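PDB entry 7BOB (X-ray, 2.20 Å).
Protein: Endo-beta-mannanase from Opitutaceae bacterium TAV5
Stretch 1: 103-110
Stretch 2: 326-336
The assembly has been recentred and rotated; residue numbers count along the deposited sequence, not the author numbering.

Stretch 1, residues 103-110: WMSGGIFW
Stretch 2 (326-336) LHPYIKNNFES

Stretch 1 is a tight hairpin whose tip rests on an irregular loop of stretch 2, more than two hundred residues further along the chain. Strand residues 103-104 and 107-108 flank a type I' turn from Met 104 to Gly 107, closed by two backbone hydrogen bonds, Met 104 N to Gly 107 O and Gly 107 N to Met 104 O, both 3.0 Å. Stretch 2 enters through a cis peptide bond before Pro 328, runs through helical phi/psi angles at 329-331, and becomes 3-10 at 333-336. Register is set by Gly 107 and Pro 328, with CA atoms 5.4 Å apart; the contact buries 391 Å² in all.

Trp 103 (chi1 t) stays out of reach, and Met 104 (t, p, p) points sideways, offering mainly its carbonyl: O lies 3.7 Å from Pro 328 CG. Ser 105, at phi/psi 57/33 with chi1 m, points toward stretch 2 and is the most covered residue of the hairpin. Its O sits 3.2 Å from Pro 328 CG, while its OG lies 3.4 Å from OE1 of Glu 335 (m, m), at most a weak hydrogen bond. A water links this corner to Tyr 329, 2.7 Å from Ser 105 OG and 2.6 Å from Tyr 329 OH; Tyr 329, chi1 m, points its CB away but brings its ring end back.

Gly 106, at 95/-6, occupies backbone space that calls for glycine: a CB would jam against the preceding carbonyl. Its own carbonyl makes the shortest direct polar contact between the stretches, accepting a 2.7 Å hydrogen bond at O from NZ of Lys 331, whose p, t, t, t chain leaves sideways and extends to bring the charged amine to the turn.

Gly 107 (-110/169) lets the proline come close, with N 3.7 Å from Pro 328 CB and CA 4.0 Å from His 327 NE2. A CB here would be tight against both residues and would clash with CE2 of Phe 109. Ile 108 (m, t) points its CB away, yet its N donates to a water at 3.0 Å that also lies 3.0 Å from His 327 NE2, bridging backbone to imidazole.

Phe 109, chi1 m and chi2 -84°, closes the apolar side. Its CZ is 4.0 Å from Pro 328 CD, which meets the phenyl edge, and CE1 is 3.8 Å from CD2 of His 327 (chi1 t, chi2 68°). The two aromatic rings pair obliquely, centroids 5.6 Å apart and planes at 56°. Trp 110, chi1 m, stays beyond the contact.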

ATOM      1  N   TRP A 103      20.533  -8.827  13.714  1.00 45.33           N
ATOM      2  CA  TRP A 103      20.298  -9.277  12.345  1.00 45.61           C
ATOM      3  C   TRP A 103      21.486 -10.079  11.832  1.00 45.31           C
ATOM      4  O   TRP A 103      22.631  -9.636  11.954  1.00 48.00           O
ATOM      5  CB  TRP A 103      20.086  -8.053  11.467  1.00 48.56           C
ATOM      6  CG  TRP A 103      19.765  -8.309  10.009  1.00 51.27           C
ATOM      7  CD1 TRP A 103      20.658  -8.519   8.998  1.00 49.64           C
ATOM      8  CD2 TRP A 103      18.465  -8.316   9.407  1.00 50.12           C
ATOM      9  NE1 TRP A 103      19.999  -8.673   7.805  1.00 51.07           N
ATOM     10  CE2 TRP A 103      18.650  -8.552   8.024  1.00 53.96           C
ATOM     11  CE3 TRP A 103      17.162  -8.156   9.902  1.00 52.27           C
ATOM     12  CZ2 TRP A 103      17.578  -8.636   7.124  1.00 50.47           C
ATOM     13  CZ3 TRP A 103      16.089  -8.234   9.005  1.00 55.93           C
ATOM     14  CH2 TRP A 103      16.310  -8.467   7.628  1.00 57.82           C
ATOM     15  N   MET A 104      21.225 -11.248  11.239  1.00 43.37           N
ATOM     16  CA  MET A 104      22.321 -12.117  10.807  1.00 46.45           C
ATOM     17  C   MET A 104      21.813 -13.189   9.847  1.00 46.43           C
ATOM     18  O   MET A 104      21.087 -14.104  10.271  1.00 44.71           O
ATOM     19  CB  MET A 104      22.991 -12.759  12.027  1.00 43.59           C
ATOM     20  CG  MET A 104      24.154 -13.659  11.658  1.00 46.51           C
ATOM     21  SD  MET A 104      25.377 -12.811  10.585  1.00 45.36           S
ATOM     22  CE  MET A 104      25.836 -11.399  11.602  1.00 43.17           C
ATOM     23  N   SER A 105      22.187 -13.068   8.562  1.00 46.40           N
ATOM     24  CA  SER A 105      21.988 -14.106   7.535  1.00 41.94           C
ATOM     25  C   SER A 105      20.525 -14.524   7.357  1.00 48.16           C
ATOM     26  O   SER A 105      20.236 -15.689   7.051  1.00 44.07           O
ATOM     27  CB  SER A 105      22.818 -15.336   7.860  1.00 41.81           C
ATOM     28  OG  SER A 105      24.145 -14.950   8.011  1.00 49.83           O
ATOM     29  N   GLY A 106      19.586 -13.597   7.535  1.00 46.61           N
ATOM     30  CA  GLY A 106      18.186 -13.914   7.369  1.00 45.13           C
ATOM     31  C   GLY A 106      17.468 -14.275   8.649  1.00 53.04           C
ATOM     32  O   GLY A 106      16.244 -14.461   8.622  1.00 49.89           O
ATOM     33  N   GLY A 107      18.183 -14.389   9.773  1.00 50.72           N
ATOM     34  CA  GLY A 107      17.566 -14.561  11.068  1.00 46.01           C
ATOM     35  C   GLY A 107      17.733 -13.312  11.920  1.00 46.62           C
ATOM     36  O   GLY A 107      18.506 -12.397  11.606  1.00 49.55           O
ATOM     37  N   ILE A 108      16.999 -13.296  13.030  1.00 45.62           N
ATOM     38  CA  ILE A 108      17.090 -12.234  14.024  1.00 44.60           C
ATOM     39  C   ILE A 108      17.179 -12.894  15.388  1.00 49.29           C
ATOM     40  O   ILE A 108      16.328 -13.721  15.743  1.00 46.55           O
ATOM     41  CB  ILE A 108      15.903 -11.257  13.961  1.00 48.04           C
ATOM     42  CG1 ILE A 108      15.752 -10.679  12.539  1.00 50.26           C
ATOM     43  CG2 ILE A 108      16.116 -10.128  14.947  1.00 47.87           C
ATOM     44  CD1 ILE A 108      14.732  -9.546  12.412  1.00 46.66           C
ATOM     45  N   PHE A 109      18.206 -12.524  16.152  1.00 48.77           N
ATOM     46  CA  PHE A 109      18.620 -13.255  17.350  1.00 45.96           C
ATOM     47  C   PHE A 109      18.667 -12.252  18.490  1.00 48.38           C
ATOM     48  O   PHE A 109      19.670 -11.555  18.668  1.00 50.85           O
ATOM     49  CB  PHE A 109      19.978 -13.929  17.133  1.00 43.18           C
ATOM     50  CG  PHE A 109      19.967 -14.924  16.011  1.00 44.02           C
ATOM     51  CD1 PHE A 109      19.547 -16.227  16.232  1.00 44.46           C
ATOM     52  CD2 PHE A 109      20.307 -14.543  14.723  1.00 46.79           C
ATOM     53  CE1 PHE A 109      19.513 -17.142  15.196  1.00 45.52           C
ATOM     54  CE2 PHE A 109      20.267 -15.453  13.678  1.00 46.15           C
ATOM     55  CZ  PHE A 109      19.871 -16.759  13.917  1.00 46.26           C
ATOM     56  N   TRP A 110      17.592 -12.172  19.244  1.00 48.12           N
ATOM     57  CA  TRP A 110      17.479 -11.265  20.364  1.00 50.06           C
ATOM     58  C   TRP A 110      17.414 -12.054  21.670  1.00 53.09           C
ATOM     59  O   TRP A 110      17.128 -13.260  21.675  1.00 50.87           O
ATOM     60  CB  TRP A 110      16.223 -10.383  20.233  1.00 50.80           C
ATOM     61  CG  TRP A 110      16.243  -9.338  19.143  1.00 51.42           C
ATOM     62  CD1 TRP A 110      15.221  -9.056  18.273  1.00 52.05           C
ATOM     63  CD2 TRP A 110      17.311  -8.421  18.815  1.00 49.66           C
ATOM     64  NE1 TRP A 110      15.584  -8.029  17.432  1.00 52.53           N
ATOM     65  CE2 TRP A 110      16.862  -7.626  17.739  1.00 53.02           C
ATOM     66  CE3 TRP A 110      18.592  -8.191  19.331  1.00 51.05           C
ATOM     67  CZ2 TRP A 110      17.655  -6.618  17.164  1.00 49.02           C
ATOM     68  CZ3 TRP A 110      19.381  -7.190  18.755  1.00 51.82           C
ATOM     69  CH2 TRP A 110      18.904  -6.420  17.682  1.00 51.66           C
ATOM     70  N   LEU A 326      20.976 -25.612  10.290  1.00 46.70           N
ATOM     71  CA  LEU A 326      20.199 -24.976  11.344  1.00 48.16           C
ATOM     72  C   LEU A 326      19.831 -23.556  10.932  1.00 52.57           C
ATOM     73  O   LEU A 326      20.387 -22.992   9.982  1.00 50.23           O
ATOM     74  CB  LEU A 326      20.951 -24.994  12.674  1.00 49.12           C
ATOM     75  CG  LEU A 326      22.389 -24.476  12.673  1.00 52.48           C
ATOM     76  CD1 LEU A 326      22.374 -22.964  12.710  1.00 51.99           C
ATOM     77  CD2 LEU A 326      23.183 -25.050  13.876  1.00 49.31           C
ATOM     78  N   HIS A 327      18.881 -22.990  11.680  1.00 48.44           N
ATOM     79  CA  HIS A 327      18.376 -21.642  11.443  1.00 50.55           C
ATOM     80  C   HIS A 327      19.530 -20.641  11.470  1.00 48.14           C
ATOM     81  O   HIS A 327      20.308 -20.632  12.424  1.00 48.18           O
ATOM     82  CB  HIS A 327      17.330 -21.308  12.519  1.00 45.71           C
ATOM     83  CG  HIS A 327      16.705 -19.949  12.388  1.00 52.37           C
ATOM     84  ND1 HIS A 327      15.866 -19.606  11.342  1.00 52.35           N
ATOM     85  CD2 HIS A 327      16.744 -18.866  13.206  1.00 48.11           C
ATOM     86  CE1 HIS A 327      15.433 -18.368  11.515  1.00 51.33           C
ATOM     87  NE2 HIS A 327      15.955 -17.893  12.633  1.00 51.05           N
ATOM     88  N   PRO A 328      19.658 -19.761  10.468  1.00 49.14           N
ATOM     89  CA  PRO A 328      18.734 -19.512   9.361  1.00 47.43           C
ATOM     90  C   PRO A 328      19.217 -20.079   8.016  1.00 47.26           C
ATOM     91  O   PRO A 328      18.693 -19.686   6.963  1.00 50.04           O
ATOM     92  CB  PRO A 328      18.708 -17.990   9.316  1.00 46.31           C
ATOM     93  CG  PRO A 328      20.188 -17.633   9.545  1.00 46.38           C
ATOM     94  CD  PRO A 328      20.732 -18.744  10.503  1.00 45.04           C
ATOM     95  N   TYR A 329      20.202 -20.983   8.047  1.00 46.53           N
ATOM     96  CA  TYR A 329      20.745 -21.570   6.823  1.00 45.83           C
ATOM     97  C   TYR A 329      19.788 -22.550   6.156  1.00 51.66           C
ATOM     98  O   TYR A 329      20.029 -22.915   4.997  1.00 49.40           O
ATOM     99  CB  TYR A 329      22.070 -22.277   7.119  1.00 48.58           C
ATOM    100  CG  TYR A 329      23.039 -21.390   7.863  1.00 49.82           C
ATOM    101  CD1 TYR A 329      23.718 -20.358   7.206  1.00 44.92           C
ATOM    102  CD2 TYR A 329      23.261 -21.561   9.225  1.00 44.48           C
ATOM    103  CE1 TYR A 329      24.590 -19.524   7.896  1.00 42.84           C
ATOM    104  CE2 TYR A 329      24.137 -20.724   9.917  1.00 45.82           C
ATOM    105  CZ  TYR A 329      24.792 -19.711   9.247  1.00 46.18           C
ATOM    106  OH  TYR A 329      25.641 -18.879   9.929  1.00 50.05           O
ATOM    107  N   ILE A 330      18.727 -22.982   6.856  1.00 46.35           N
ATOM    108  CA  ILE A 330      17.754 -23.917   6.298  1.00 48.93           C
ATOM    109  C   ILE A 330      16.793 -23.200   5.360  1.00 50.04           C
ATOM    110  O   ILE A 330      16.544 -23.656   4.238  1.00 48.21           O
ATOM    111  CB  ILE A 330      16.989 -24.632   7.426  1.00 50.10           C
ATOM    112  CG1 ILE A 330      17.902 -25.634   8.160  1.00 51.43           C
ATOM    113  CG2 ILE A 330      15.707 -25.292   6.892  1.00 47.74           C
ATOM    114  CD1 ILE A 330      17.297 -26.147   9.522  1.00 51.79           C
ATOM    115  N   LYS A 331      16.245 -22.064   5.803  1.00 50.05           N
ATOM    116  CA  LYS A 331      15.290 -21.303   5.001  1.00 47.31           C
ATOM    117  C   LYS A 331      15.942 -20.419   3.936  1.00 52.92           C
ATOM    118  O   LYS A 331      15.253 -20.022   2.985  1.00 50.42           O
ATOM    119  CB  LYS A 331      14.431 -20.420   5.908  1.00 49.28           C
ATOM    120  CG  LYS A 331      15.169 -19.198   6.432  1.00 50.57           C
ATOM    121  CD  LYS A 331      14.272 -18.307   7.260  1.00 52.44           C
ATOM    122  CE  LYS A 331      14.825 -16.902   7.308  1.00 51.64           C
ATOM    123  NZ  LYS A 331      14.046 -16.061   8.250  1.00 54.53           N
ATOM    124  N   ASN A 332      17.239 -20.067   4.079  1.00 52.48           N
ATOM    125  CA  ASN A 332      17.965 -19.260   3.081  1.00 49.17           C
ATOM    126  C   ASN A 332      19.298 -19.963   2.794  1.00 48.47           C
ATOM    127  O   ASN A 332      20.368 -19.478   3.170  1.00 45.41           O
ATOM    128  CB  ASN A 332      18.194 -17.819   3.569  1.00 47.40           C
ATOM    129  CG  ASN A 332      16.964 -16.938   3.448  1.00 52.41           C
ATOM    130  OD1 ASN A 332      15.864 -17.412   3.154  1.00 53.99           O
ATOM    131  ND2 ASN A 332      17.142 -15.640   3.685  1.00 49.93           N
ATOM    132  N   ASN A 333      19.227 -21.122   2.135  1.00 47.94           N
ATOM    133  CA  ASN A 333      20.396 -21.976   2.001  1.00 47.08           C
ATOM    134  C   ASN A 333      21.506 -21.378   1.137  1.00 47.38           C
ATOM    135  O   ASN A 333      22.627 -21.886   1.208  1.00 46.75           O
ATOM    136  CB  ASN A 333      19.990 -23.338   1.454  1.00 48.07           C
ATOM    137  CG  ASN A 333      20.990 -24.431   1.799  1.00 49.18           C
ATOM    138  OD1 ASN A 333      21.415 -25.175   0.931  1.00 52.07           O
ATOM    139  ND2 ASN A 333      21.378 -24.521   3.078  1.00 50.66           N
ATOM    140  N   PHE A 334      21.251 -20.312   0.357  1.00 46.77           N
ATOM    141  CA  PHE A 334      22.378 -19.640  -0.308  1.00 48.51           C
ATOM    142  C   PHE A 334      23.388 -19.146   0.717  1.00 48.68           C
ATOM    143  O   PHE A 334      24.575 -18.992   0.395  1.00 48.16           O
ATOM    144  CB  PHE A 334      21.916 -18.467  -1.193  1.00 45.18           C
ATOM    145  CG  PHE A 334      21.595 -17.191  -0.424  1.00 47.93           C
ATOM    146  CD1 PHE A 334      20.291 -16.925   0.011  1.00 45.51           C
ATOM    147  CD2 PHE A 334      22.588 -16.259  -0.137  1.00 45.56           C
ATOM    148  CE1 PHE A 334      19.988 -15.761   0.718  1.00 43.15           C
ATOM    149  CE2 PHE A 334      22.289 -15.094   0.574  1.00 45.67           C
ATOM    150  CZ  PHE A 334      20.980 -14.846   1.000  1.00 44.51           C
ATOM    151  N   GLU A 335      22.943 -18.912   1.958  1.00 45.27           N
ATOM    152  CA  GLU A 335      23.857 -18.488   3.010  1.00 44.41           C
ATOM    153  C   GLU A 335      24.867 -19.576   3.357  1.00 47.84           C
ATOM    154  O   GLU A 335      25.891 -19.273   3.975  1.00 44.22           O
ATOM    155  CB  GLU A 335      23.084 -18.071   4.273  1.00 46.57           C
ATOM    156  CG  GLU A 335      22.189 -16.847   4.108  1.00 45.79           C
ATOM    157  CD  GLU A 335      22.900 -15.499   4.320  1.00 47.55           C
ATOM    158  OE1 GLU A 335      24.135 -15.449   4.625  1.00 50.27           O
ATOM    159  OE2 GLU A 335      22.185 -14.472   4.200  1.00 45.11           O
ATOM    160  N   SER A 336      24.616 -20.829   2.960  1.00 47.44           N
ATOM    161  CA  SER A 336      25.511 -21.926   3.299  1.00 45.03           C
ATOM    162  C   SER A 336      26.749 -21.994   2.416  1.00 49.65           C
ATOM    163  O   SER A 336      27.631 -22.821   2.690  1.00 48.65           O
ATOM    164  CB  SER A 336      24.771 -23.268   3.217  1.00 48.54           C
ATOM    165  OG  SER A 336      24.655 -23.707   1.870  1.00 50.67           O
TER
HETATM  166  O   HOH W   1      26.084 -16.740   8.448  1.00 48.08           O
HETATM  167  O   HOH W   2      14.638 -15.198  12.961  1.00 47.20           O